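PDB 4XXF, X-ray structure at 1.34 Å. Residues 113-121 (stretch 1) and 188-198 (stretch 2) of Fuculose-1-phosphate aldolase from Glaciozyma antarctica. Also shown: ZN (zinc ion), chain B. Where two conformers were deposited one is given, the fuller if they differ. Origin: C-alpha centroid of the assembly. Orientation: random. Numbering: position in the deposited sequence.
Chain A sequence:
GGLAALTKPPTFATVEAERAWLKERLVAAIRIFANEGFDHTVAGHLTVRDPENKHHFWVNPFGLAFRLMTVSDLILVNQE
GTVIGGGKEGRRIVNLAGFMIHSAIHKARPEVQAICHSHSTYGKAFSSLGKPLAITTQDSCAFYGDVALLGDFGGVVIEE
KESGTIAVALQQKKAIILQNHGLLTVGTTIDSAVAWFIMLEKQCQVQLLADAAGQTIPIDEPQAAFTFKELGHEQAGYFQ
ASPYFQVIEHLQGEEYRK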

# COMPACT_ATOMS: atom_id res chain seq x y z
N GLN A 113 11.33 -22.85 20.05
CA GLN A 113 12.67 -22.34 19.82
C GLN A 113 12.64 -20.86 19.43
O GLN A 113 13.61 -20.15 19.66
CB GLN A 113 13.35 -23.19 18.75
CG GLN A 113 13.53 -24.64 19.18
CD GLN A 113 14.29 -24.76 20.49
OE1 GLN A 113 15.49 -24.51 20.55
NE2 GLN A 113 13.59 -25.13 21.56
N ALA A 114 11.52 -20.41 18.88
CA ALA A 114 11.43 -19.04 18.38
C ALA A 114 10.08 -18.43 18.69
O ALA A 114 9.05 -19.13 18.66
CB ALA A 114 11.68 -19.00 16.88
N ILE A 115 10.09 -17.13 18.98
CA ILE A 115 8.86 -16.40 19.30
C ILE A 115 8.90 -15.07 18.57
O ILE A 115 9.93 -14.41 18.55
CB ILE A 115 8.72 -16.19 20.83
CG1 ILE A 115 8.74 -17.53 21.58
CG2 ILE A 115 7.46 -15.39 21.16
CD1 ILE A 115 8.73 -17.39 23.08
N CYS A 116 7.76 -14.70 17.97
CA CYS A 116 7.63 -13.43 17.24
C CYS A 116 6.53 -12.57 17.81
O CYS A 116 5.41 -13.03 18.01
CB CYS A 116 7.29 -13.66 15.76
SG CYS A 116 8.44 -14.65 14.82
N HIS A 117 6.84 -11.30 18.03
CA HIS A 117 5.85 -10.33 18.44
C HIS A 117 6.16 -8.97 17.82
O HIS A 117 7.29 -8.52 17.83
CB HIS A 117 5.81 -10.22 19.95
CG HIS A 117 4.94 -9.12 20.45
ND1 HIS A 117 3.57 -9.11 20.26
CD2 HIS A 117 5.23 -7.98 21.12
CE1 HIS A 117 3.06 -8.01 20.80
NE2 HIS A 117 4.05 -7.31 21.32
N SER A 118 5.13 -8.33 17.28
CA SER A 118 5.27 -7.00 16.71
C SER A 118 3.90 -6.37 16.70
O SER A 118 2.90 -7.08 16.65
CB SER A 118 5.85 -7.08 15.29
OG SER A 118 6.27 -5.82 14.81
N HIS A 119 3.85 -5.04 16.75
CA HIS A 119 2.57 -4.34 16.79
C HIS A 119 2.10 -4.02 15.38
O HIS A 119 2.00 -2.87 14.98
CB HIS A 119 2.70 -3.09 17.65
CG HIS A 119 2.96 -3.38 19.09
ND1 HIS A 119 2.98 -2.40 20.06
CD2 HIS A 119 3.23 -4.55 19.73
CE1 HIS A 119 3.25 -2.96 21.23
NE2 HIS A 119 3.39 -4.26 21.06
N SER A 120 1.80 -5.07 14.64
CA SER A 120 1.38 -4.97 13.25
C SER A 120 -0.03 -4.42 13.16
O SER A 120 -0.85 -4.64 14.05
CB SER A 120 1.49 -6.33 12.57
OG SER A 120 0.82 -7.34 13.33
N THR A 121 -0.29 -3.70 12.08
CA THR A 121 -1.50 -2.89 11.93
C THR A 121 -2.79 -3.68 12.07
O THR A 121 -3.66 -3.30 12.85
CB THR A 121 -1.49 -2.21 10.57
OG1 THR A 121 -0.33 -1.37 10.47
CG2 THR A 121 -2.71 -1.33 10.42
ZN ZN B . 3.93 -5.62 22.56
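Stretch 2, residues 188-198: TTIDSAVAWFI

No hydrogen bond joins these two stretches: a strand that binds zinc on one side is packed on its other side against a helix by mostly small apolar contacts and one aromatic ring. The alternation of an extended chain makes this possible. Along the extended chain, Ala-114, Cys-116 and Ser-118 point toward the helix, while Ile-115 and His-117 point away; His-117 NE2 lies 2.1 Å from ZN, and His-119 NE2, just beyond, is also 2.1 Å from the metal.

Stretch 2 enters through Thr-188 and Thr-189 and then runs as a helix from Ile-190 to Ile-198, continuing later in the chain. Thr-189 caps its start, with Ser-192 N donating to Thr-189 OG1 at 3.0 Å. Strand and helix run in nearly the same direction, their axes crossing at -27° and approaching to 7.3 Å. At the entry, Gln-113 CG sits 3.3 Å from Thr-188 O, and Ala-114 CB comes within 3.5 Å of Ile-190 CA, close enough to touch the helix backbone itself.

Along the helix, Ala-193 and Phe-197 point toward the strand, one turn apart, as Phe-197 N donating to Ala-193 O at 3.1 Å confirms. Ala-193 CB lies 4.2 Å from Ala-114 CB and 3.8 Å from Cys-116 SG, so it serves two successive inward positions of the strand. Val-194, set sideways, adds CG2 at 4.1 Å from Cys-116 SG.

Phe-197 then spans the far end. Phe-197 CD2 is 4.1 Å from Cys-116 CB, and Phe-197 CZ is 3.7 Å from Ser-118 O, which lies at the ring edge, and 3.5 Å from Ser-120 OG. In this contact alanine lets the strand come close to the helix backbone at Ile-190, and the Phe-197 ring covers the wider gap farther along.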

# COMPACT_ATOMS: atom_id res chain seq x y z
N THR A 188 8.63 -24.17 16.58
CA THR A 188 9.76 -25.05 16.81
C THR A 188 10.95 -24.61 15.97
O THR A 188 12.07 -25.07 16.20
CB THR A 188 9.42 -26.52 16.49
OG1 THR A 188 9.09 -26.66 15.11
CG2 THR A 188 8.26 -27.00 17.37
N THR A 189 10.70 -23.74 14.99
CA THR A 189 11.75 -23.09 14.21
C THR A 189 11.41 -21.63 14.08
O THR A 189 10.25 -21.24 14.23
CB THR A 189 11.92 -23.68 12.79
OG1 THR A 189 10.68 -23.56 12.07
CG2 THR A 189 12.37 -25.13 12.84
N ILE A 190 12.42 -20.81 13.81
CA ILE A 190 12.19 -19.42 13.45
C ILE A 190 11.23 -19.34 12.26
O ILE A 190 10.29 -18.55 12.25
CB ILE A 190 13.51 -18.73 13.07
CG1 ILE A 190 14.44 -18.65 14.28
CG2 ILE A 190 13.26 -17.34 12.48
CD1 ILE A 190 15.89 -18.46 13.87
N ASP A 191 11.46 -20.22 11.29
CA ASP A 191 10.68 -20.18 10.05
C ASP A 191 9.19 -20.39 10.32
O ASP A 191 8.36 -19.63 9.82
CB ASP A 191 11.17 -21.26 9.10
CG ASP A 191 12.65 -21.12 8.76
OD1 ASP A 191 12.98 -21.08 7.56
OD2 ASP A 191 13.48 -21.05 9.70
N SER A 192 8.84 -21.40 11.11
CA SER A 192 7.43 -21.63 11.34
C SER A 192 6.80 -20.50 12.16
O SER A 192 5.69 -20.09 11.86
CB SER A 192 7.18 -22.99 12.01
OG SER A 192 7.71 -23.05 13.32
N ALA A 193 7.50 -19.98 13.16
CA ALA A 193 6.97 -18.84 13.91
C ALA A 193 6.67 -17.66 12.99
O ALA A 193 5.65 -16.97 13.14
CB ALA A 193 7.93 -18.42 15.00
N VAL A 194 7.55 -17.42 12.02
CA VAL A 194 7.37 -16.36 11.04
C VAL A 194 6.18 -16.63 10.13
O VAL A 194 5.37 -15.73 9.90
CB VAL A 194 8.66 -16.17 10.22
CG1 VAL A 194 8.41 -15.28 9.01
CG2 VAL A 194 9.74 -15.55 11.08
N ALA A 195 6.05 -17.87 9.64
CA ALA A 195 4.89 -18.22 8.82
C ALA A 195 3.61 -17.95 9.57
O ALA A 195 2.67 -17.36 9.03
CB ALA A 195 4.93 -19.68 8.37
N TRP A 196 3.55 -18.37 10.83
CA TRP A 196 2.31 -18.18 11.58
C TRP A 196 2.00 -16.69 11.78
O TRP A 196 0.84 -16.30 11.71
CB TRP A 196 2.36 -18.89 12.93
CG TRP A 196 2.72 -20.35 12.88
CD1 TRP A 196 3.50 -21.01 13.81
CD2 TRP A 196 2.32 -21.35 11.92
NE1 TRP A 196 3.62 -22.33 13.46
CE2 TRP A 196 2.92 -22.56 12.31
CE3 TRP A 196 1.53 -21.33 10.76
CZ2 TRP A 196 2.73 -23.75 11.61
CZ3 TRP A 196 1.35 -22.51 10.06
CH2 TRP A 196 1.95 -23.70 10.48
N PHE A 197 3.02 -15.87 11.98
CA PHE A 197 2.78 -14.44 12.14
C PHE A 197 2.27 -13.83 10.84
O PHE A 197 1.28 -13.08 10.84
CB PHE A 197 4.04 -13.70 12.62
CG PHE A 197 3.73 -12.36 13.22
CD1 PHE A 197 3.48 -11.26 12.40
CD2 PHE A 197 3.66 -12.19 14.58
CE1 PHE A 197 3.15 -10.03 12.94
CE2 PHE A 197 3.36 -10.94 15.12
CZ PHE A 197 3.11 -9.87 14.30
N ILE A 198 2.92 -14.13 9.72
CA ILE A 198 2.49 -13.62 8.42
C ILE A 198 1.05 -14.04 8.13
O ILE A 198 0.22 -13.23 7.68
CB ILE A 198 3.41 -14.13 7.29
CG1 ILE A 198 4.78 -13.45 7.39
CG2 ILE A 198 2.81 -13.85 5.92
CD1 ILE A 198 5.86 -14.16 6.55
O HOH W 1 4.10 -4.25 24.05
O HOH W 2 5.99 -5.04 22.24
O HOH W 3 4.71 -6.88 24.18